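Local coordinates for protein negative regulator of ofd1 (PDB 3QTM) that is required for correct translation termination and stabilises the hypoxic transcription factor Sre1N, probably by inhibiting the degradation that ofd1 promotes, at residues K220-D224 against P225-A229; I213-A216 against L217-S221; N95-E98 against S99-A103. All coordinates share one frame; numbering follows the deposited sequence.

Interaction 1 of 3, residues K220-D224 against P225-A229; sequences KSVVD and PNTPA
Val222 and Thr227 meet methyl to methyl beneath a type I beta turn, which runs from Asp224 to Thr227 in the loop joining helix 213-220 to helix 229-254. CG1 of Val222 lies 3.9 Å from CG2 of Thr227, the two side chains crossing at about a right angle. A branched apolar residue suits this position, because Val222 is buried and also packs on Pro182 and on Ala235 of helix 229-254. Val223 then directs its CB away from the following segment and leads into the turn.

Asp224 fills the first turn position and organises it from both its side chain and its backbone. With CG anti to the backbone N (chi1 174°), the carboxylate reaches forward so that OD1 of Asp224 accepts from N of Asn226 at 2.6 Å. This is an Asx turn set inside the beta turn, although the N-H comes from above the carboxylate plane, 55° out of it. OD1 of Asp224 also lies 3.1 Å from CB of Asn226. Pro225, in the second position, has the phi that a type I turn needs locked in by its ring, and its carbonyl O accepts from Lys232 NZ.

The carbonyl of Asp224 is gripped twice by Thr227. Backbone N of Thr227 donates to Asp224 O at 2.8 Å from well above the carbonyl plane. Threonine suits the fourth position because its hydroxyl adds a second bond while its methyl serves Val222: Thr227 OG1 donates to Asp224 O at 2.6 Å, in the carbonyl plane and on a lone pair.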
loop_
_atom_site.group_PDB
_atom_site.type_symbol
_atom_site.label_atom_id
_atom_site.label_comp_id
_atom_site.label_asym_id
_atom_site.label_seq_id
_atom_site.Cartn_x
_atom_site.Cartn_y
_atom_site.Cartn_z
ATOM N N LYS A 220 -1.612 -4.117 -10.490
ATOM C CA LYS A 220 -0.507 -4.766 -11.183
ATOM C C LYS A 220 0.136 -5.885 -10.353
ATOM O O LYS A 220 0.646 -6.860 -10.904
ATOM C CB LYS A 220 0.553 -3.757 -11.632
ATOM C CG LYS A 220 1.616 -4.386 -12.544
ATOM C CD LYS A 220 2.612 -3.372 -13.100
ATOM C CE LYS A 220 1.896 -2.127 -13.597
ATOM N NZ LYS A 220 2.515 -1.571 -14.823
ATOM N N SER A 221 0.110 -5.751 -9.030
ATOM C CA SER A 221 0.768 -6.739 -8.176
ATOM C C SER A 221 0.099 -8.115 -8.250
ATOM O O SER A 221 0.625 -9.095 -7.735
ATOM C CB SER A 221 0.832 -6.258 -6.721
ATOM O OG SER A 221 -0.419 -6.380 -6.077
ATOM N N VAL A 222 -1.059 -8.179 -8.891
ATOM C CA VAL A 222 -1.825 -9.415 -8.949
ATOM C C VAL A 222 -2.499 -9.638 -10.310
ATOM O O VAL A 222 -3.478 -10.374 -10.404
ATOM C CB VAL A 222 -2.883 -9.479 -7.808
ATOM C CG1 VAL A 222 -2.208 -9.440 -6.447
ATOM C CG2 VAL A 222 -3.883 -8.338 -7.929
ATOM N N VAL A 223 -1.958 -9.017 -11.360
ATOM C CA VAL A 223 -2.484 -9.181 -12.721
ATOM C C VAL A 223 -2.481 -10.633 -13.182
ATOM O O VAL A 223 -3.496 -11.135 -13.665
ATOM C CB VAL A 223 -1.706 -8.347 -13.776
ATOM C CG1 VAL A 223 -1.982 -6.881 -13.593
ATOM C CG2 VAL A 223 -0.212 -8.634 -13.712
ATOM N N ASP A 224 -1.336 -11.295 -13.053
ATOM C CA ASP A 224 -1.246 -12.709 -13.387
ATOM C C ASP A 224 -2.475 -13.436 -12.838
ATOM O O ASP A 224 -2.656 -13.516 -11.624
ATOM C CB ASP A 224 0.031 -13.310 -12.800
ATOM C CG ASP A 224 0.114 -14.817 -12.994
ATOM O OD1 ASP A 224 -0.800 -15.391 -13.623
ATOM O OD2 ASP A 224 1.091 -15.431 -12.514
ATOM N N PRO A 225 -3.330 -13.965 -13.734
ATOM C CA PRO A 225 -4.544 -14.667 -13.299
ATOM C C PRO A 225 -4.214 -15.853 -12.404
ATOM O O PRO A 225 -5.058 -16.271 -11.609
ATOM C CB PRO A 225 -5.166 -15.142 -14.615
ATOM C CG PRO A 225 -4.626 -14.202 -15.643
ATOM C CD PRO A 225 -3.219 -13.919 -15.202
ATOM N N ASN A 226 -2.995 -16.376 -12.526
ATOM C CA ASN A 226 -2.536 -17.480 -11.689
ATOM C C ASN A 226 -2.158 -17.072 -10.268
ATOM O O ASN A 226 -1.847 -17.928 -9.437
ATOM C CB ASN A 226 -1.351 -18.193 -12.344
ATOM C CG ASN A 226 -1.778 -19.113 -13.469
ATOM O OD1 ASN A 226 -1.020 -19.354 -14.411
ATOM N ND2 ASN A 226 -2.997 -19.635 -13.375
ATOM N N THR A 227 -2.163 -15.772 -9.994
ATOM C CA THR A 227 -1.930 -15.293 -8.637
ATOM C C THR A 227 -2.951 -15.945 -7.704
ATOM O O THR A 227 -4.141 -15.957 -7.997
ATOM C CB THR A 227 -2.042 -13.746 -8.550
ATOM O OG1 THR A 227 -1.175 -13.141 -9.518
ATOM C CG2 THR A 227 -1.670 -13.245 -7.152
ATOM N N PRO A 228 -2.487 -16.513 -6.588
ATOM C CA PRO A 228 -3.411 -17.170 -5.661
ATOM C C PRO A 228 -4.479 -16.203 -5.177
ATOM O O PRO A 228 -4.219 -14.999 -5.046
ATOM C CB PRO A 228 -2.510 -17.556 -4.490
ATOM C CG PRO A 228 -1.152 -17.685 -5.086
ATOM C CD PRO A 228 -1.083 -16.642 -6.160
ATOM N N ALA A 229 -5.667 -16.731 -4.906
ATOM C CA ALA A 229 -6.786 -15.920 -4.463
ATOM C C ALA A 229 -6.403 -15.102 -3.235
ATOM O O ALA A 229 -6.748 -13.922 -3.122
ATOM C CB ALA A 229 -7.998 -16.809 -4.170
#

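Interaction 2 of 3, residues I213-A216 against L217-S221; sequences IITA and LWLKS
Ile214 and Trp218 lie side by side, one alpha-helical turn apart, on the buried face of helix 213-220, within a fold built by stacking helices of the tetratricopeptide type. CG2 of Ile214 rests 3.7 Å from CD1 of the indole of Trp218. It comes there because CG1 of Ile214 sits beside the backbone N (chi1 -76°), leaving CG2 anti to that N and close to the next turn. A large flat ring suits the position: Trp218 also meets the ring of Tyr189 and packs on Ala238 and Val239 of helix 229-254. Beside this pair, CG2 of Ile213 touches CD1 of Leu217 at 4.0 Å, and both residues press on helix 151-170, so beta-branched and leucine side chains fill the space between helices.

The other flank, made of Thr215, Ala216, Leu219 and Lys220, is partly exposed, and of its side chains Thr215 leans on Tyr243 of helix 229-254. Thr215 CG2 approaches Leu219 CD1 as closely as the Ile213-Leu217 pair, at 4.0 Å, and the small Ala216 offers little beyond its backbone. Lys220 carries its ammonium away from this contact to Thr174 O. Regular bonds bind both flanks alike: N of Trp218 donates to O of Ile214 at 3.2 Å and N of Lys220 to O of Ala216 at 2.9 Å. A serine suits the last position because its short hydroxyl can turn back on the backbone: OG of Ser221 donates to O of Trp218 at 2.7 Å.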
loop_
_atom_site.group_PDB
_atom_site.type_symbol
_atom_site.label_atom_id
_atom_site.label_comp_id
_atom_site.label_asym_id
_atom_site.label_seq_id
_atom_site.Cartn_x
_atom_site.Cartn_y
_atom_site.Cartn_z
ATOM N N ILE A 213 -2.380 6.170 -9.675
ATOM C CA ILE A 213 -1.100 5.504 -9.521
ATOM C C ILE A 213 -1.198 4.398 -8.475
ATOM O O ILE A 213 -0.800 3.246 -8.729
ATOM C CB ILE A 213 -0.014 6.480 -9.068
ATOM C CG1 ILE A 213 0.296 7.486 -10.171
ATOM C CG2 ILE A 213 1.250 5.714 -8.673
ATOM C CD1 ILE A 213 1.222 8.612 -9.723
ATOM N N ILE A 214 -1.712 4.756 -7.298
ATOM C CA ILE A 214 -1.810 3.823 -6.173
ATOM C C ILE A 214 -2.609 2.613 -6.604
ATOM O O ILE A 214 -2.227 1.470 -6.374
ATOM C CB ILE A 214 -2.531 4.456 -4.977
ATOM C CG1 ILE A 214 -1.606 5.439 -4.254
ATOM C CG2 ILE A 214 -3.017 3.375 -3.997
ATOM C CD1 ILE A 214 -2.332 6.372 -3.276
ATOM N N THR A 215 -3.723 2.891 -7.256
ATOM C CA THR A 215 -4.664 1.870 -7.665
ATOM C C THR A 215 -4.080 0.985 -8.757
ATOM O O THR A 215 -4.223 -0.232 -8.723
ATOM C CB THR A 215 -5.970 2.540 -8.130
ATOM O OG1 THR A 215 -6.790 2.787 -6.977
ATOM C CG2 THR A 215 -6.715 1.663 -9.109
ATOM N N ALA A 216 -3.407 1.598 -9.725
ATOM C CA ALA A 216 -2.767 0.830 -10.782
ATOM C C ALA A 216 -1.730 -0.133 -10.205
ATOM O O ALA A 216 -1.579 -1.254 -10.683
ATOM C CB ALA A 216 -2.127 1.769 -11.817
ATOM N N LEU A 217 -1.021 0.306 -9.168
ATOM C CA LEU A 217 0.014 -0.525 -8.551
ATOM C C LEU A 217 -0.561 -1.765 -7.851
ATOM O O LEU A 217 -0.077 -2.883 -8.042
ATOM C CB LEU A 217 0.887 0.308 -7.593
ATOM C CG LEU A 217 1.832 1.316 -8.291
ATOM C CD1 LEU A 217 2.594 2.153 -7.293
ATOM C CD2 LEU A 217 2.810 0.639 -9.252
ATOM N N TRP A 218 -1.586 -1.572 -7.034
ATOM C CA TRP A 218 -2.194 -2.713 -6.357
ATOM C C TRP A 218 -2.658 -3.718 -7.398
ATOM O O TRP A 218 -2.400 -4.911 -7.277
ATOM C CB TRP A 218 -3.364 -2.282 -5.472
ATOM C CG TRP A 218 -2.957 -1.667 -4.160
ATOM C CD1 TRP A 218 -3.098 -0.357 -3.793
ATOM C CD2 TRP A 218 -2.357 -2.334 -3.040
ATOM N NE1 TRP A 218 -2.619 -0.168 -2.521
ATOM C CE2 TRP A 218 -2.160 -1.362 -2.033
ATOM C CE3 TRP A 218 -1.971 -3.657 -2.786
ATOM C CZ2 TRP A 218 -1.597 -1.672 -0.790
ATOM C CZ3 TRP A 218 -1.402 -3.962 -1.551
ATOM C CH2 TRP A 218 -1.228 -2.975 -0.569
ATOM N N LEU A 219 -3.322 -3.225 -8.436
ATOM C CA LEU A 219 -3.823 -4.096 -9.485
ATOM C C LEU A 219 -2.694 -4.823 -10.182
ATOM O O LEU A 219 -2.789 -6.019 -10.433
ATOM C CB LEU A 219 -4.658 -3.310 -10.509
ATOM C CG LEU A 219 -6.013 -2.803 -10.010
ATOM C CD1 LEU A 219 -6.656 -1.828 -11.003
ATOM C CD2 LEU A 219 -6.936 -3.983 -9.729
ATOM N N LYS A 220 -1.612 -4.117 -10.490
ATOM C CA LYS A 220 -0.507 -4.766 -11.183
ATOM C C LYS A 220 0.136 -5.885 -10.353
ATOM O O LYS A 220 0.646 -6.860 -10.904
ATOM C CB LYS A 220 0.553 -3.757 -11.632
ATOM C CG LYS A 220 1.616 -4.386 -12.544
ATOM C CD LYS A 220 2.612 -3.372 -13.100
ATOM C CE LYS A 220 1.896 -2.127 -13.597
ATOM N NZ LYS A 220 2.515 -1.571 -14.823
ATOM N N SER A 221 0.110 -5.751 -9.030
ATOM C CA SER A 221 0.768 -6.739 -8.176
ATOM C C SER A 221 0.099 -8.115 -8.250
ATOM O O SER A 221 0.625 -9.095 -7.735
ATOM C CB SER A 221 0.832 -6.258 -6.721
ATOM O OG SER A 221 -0.419 -6.380 -6.077
#

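Interaction 3 of 3, residues N95-E98 against S99-A103; sequences NTEE and SYIDA
Ser99 offers its backbone N to OG1 of Thr96, a hydrogen bond of 3.0 Å. The hydroxyl is brought there by a chi1 of 62°, which puts OG1 of Thr96 between its own backbone N and carbonyl carbon, and it also lies 3.2 Å from CB of Ser99. Ser99 is exposed, where a small polar side chain is at home.

Tyr100 comes next. Its N makes weak bonds to Thr96 O, at 3.3 Å, and to Glu97 O, and the carbonyl oxygen of Thr96 also meets the ring at its edge and near its plane, 3.5 Å from CD1 of Tyr100. The aromatic group is wide enough to reach Val80 and Ser81 of helix 67-82 and Phe84 as well.

Through its bond from Ser99 N, Thr96 is the N-cap of helix 97-110, which lies against helix 67-82 and helix 119-142 in the tetratricopeptide-like, all-helical fold. Threonine is a favoured cap because its short side chain can satisfy an N-H that has no carbonyl of an earlier turn to bond.

At Ile101 the regular pattern has begun: its N donates to Glu97 O at 3.1 Å, in the carbonyl plane. An apolar residue suits this position, since Ile101 is buried and packs on Val135 and Lys132 of helix 119-142, as well as on Ser81 of helix 67-82, while Glu97 sends its carboxylate to Arg134.

Asp102 N donates almost straight (173°) to Glu98 O at 2.9 Å. The two side chains bring like charges near each other, OE2 of Glu98 lying 4.8 Å from OD1 of Asp102, their carboxylate planes 47° apart. Lys132 makes salt bridges to both, which probably eases the repulsion, and Arg139 adds a second partner for Glu98. With an alanine here, Lys132 would probably lose one of its two carboxylate partners and be left to Glu98 alone of this pair. CG of Asp102 lies 3.3 Å from Glu98 O.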
loop_
_atom_site.group_PDB
_atom_site.type_symbol
_atom_site.label_atom_id
_atom_site.label_comp_id
_atom_site.label_asym_id
_atom_site.label_seq_id
_atom_site.Cartn_x
_atom_site.Cartn_y
_atom_site.Cartn_z
ATOM N N ASN A 95 21.682 2.260 17.933
ATOM C CA ASN A 95 20.911 2.151 16.692
ATOM C C ASN A 95 19.429 2.498 16.819
ATOM O O ASN A 95 18.853 2.394 17.895
ATOM C CB ASN A 95 21.083 0.751 16.103
ATOM C CG ASN A 95 22.507 0.492 15.651
ATOM O OD1 ASN A 95 22.928 0.975 14.597
ATOM N ND2 ASN A 95 23.264 -0.254 16.454
ATOM N N THR A 96 18.819 2.921 15.713
ATOM C CA THR A 96 17.392 3.253 15.710
ATOM C C THR A 96 16.682 2.752 14.454
ATOM O O THR A 96 17.305 2.593 13.392
ATOM C CB THR A 96 17.163 4.773 15.788
ATOM O OG1 THR A 96 17.738 5.399 14.630
ATOM C CG2 THR A 96 17.791 5.361 17.055
ATOM N N GLU A 97 15.371 2.533 14.571
ATOM C CA GLU A 97 14.546 2.230 13.412
ATOM C C GLU A 97 14.751 3.290 12.314
ATOM O O GLU A 97 14.989 2.957 11.140
ATOM C CB GLU A 97 13.058 2.157 13.803
ATOM C CG GLU A 97 12.139 1.951 12.609
ATOM C CD GLU A 97 10.660 2.192 12.917
ATOM O OE1 GLU A 97 10.328 2.629 14.044
ATOM O OE2 GLU A 97 9.824 1.949 12.018
ATOM N N GLU A 98 14.661 4.561 12.697
ATOM C CA GLU A 98 14.760 5.645 11.725
ATOM C C GLU A 98 16.096 5.644 10.979
ATOM O O GLU A 98 16.162 5.952 9.793
ATOM C CB GLU A 98 14.523 7.015 12.363
ATOM C CG GLU A 98 14.447 8.133 11.307
ATOM C CD GLU A 98 14.045 9.484 11.897
ATOM O OE1 GLU A 98 14.121 9.646 13.134
ATOM O OE2 GLU A 98 13.663 10.387 11.122
ATOM N N SER A 99 17.165 5.295 11.667
ATOM C CA SER A 99 18.459 5.270 11.004
ATOM C C SER A 99 18.519 4.181 9.918
ATOM O O SER A 99 19.165 4.358 8.888
ATOM C CB SER A 99 19.583 5.110 12.019
ATOM O OG SER A 99 20.819 5.478 11.432
ATOM N N TYR A 100 17.805 3.082 10.137
ATOM C CA TYR A 100 17.710 2.036 9.123
ATOM C C TYR A 100 16.855 2.458 7.907
ATOM O O TYR A 100 17.136 2.062 6.778
ATOM C CB TYR A 100 17.241 0.711 9.745
ATOM C CG TYR A 100 18.421 -0.085 10.277
ATOM C CD1 TYR A 100 18.830 0.031 11.605
ATOM C CD2 TYR A 100 19.168 -0.906 9.428
ATOM C CE1 TYR A 100 19.931 -0.668 12.079
ATOM C CE2 TYR A 100 20.275 -1.604 9.889
ATOM C CZ TYR A 100 20.650 -1.485 11.212
ATOM O OH TYR A 100 21.743 -2.179 11.665
ATOM N N ILE A 101 15.821 3.266 8.138
ATOM C CA ILE A 101 15.057 3.848 7.036
ATOM C C ILE A 101 15.968 4.791 6.248
ATOM O O ILE A 101 16.011 4.716 5.028
ATOM C CB ILE A 101 13.815 4.625 7.538
ATOM C CG1 ILE A 101 12.844 3.693 8.267
ATOM C CG2 ILE A 101 13.129 5.395 6.390
ATOM C CD1 ILE A 101 11.685 4.443 8.960
ATOM N N ASP A 102 16.695 5.671 6.948
ATOM C CA ASP A 102 17.661 6.566 6.296
ATOM C C ASP A 102 18.685 5.792 5.461
ATOM O O ASP A 102 19.005 6.179 4.332
ATOM C CB ASP A 102 18.420 7.417 7.314
ATOM C CG ASP A 102 17.514 8.383 8.080
ATOM O OD1 ASP A 102 16.397 8.680 7.598
ATOM O OD2 ASP A 102 17.934 8.858 9.165
ATOM N N ALA A 103 19.228 4.720 6.033
ATOM C CA ALA A 103 20.199 3.900 5.300
ATOM C C ALA A 103 19.573 3.265 4.052
ATOM O O ALA A 103 20.180 3.266 2.980
ATOM C CB ALA A 103 20.798 2.843 6.205
#

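From the N terminus, interaction 3 comes first: it opens helix 97-110 and ties that helix start to helices 67-82 and 119-142. Much later in the chain, interaction 2 runs along helix 213-220, which packs among helices 151-170, 188-197 and 229-254. Interaction 1 begins where interaction 2 ends, the two sharing Lys220 and Ser221. None encloses or crosses another; all three are local, and the beta turn of interaction 1 reverses the chain between helices 213-220 and 229-254, while interactions 2 and 3 close no loop. Interaction 3 stands apart, its centre about 28 Å from that of interaction 2 and about 33 Å from that of interaction 1, across the chain's centre from the latter.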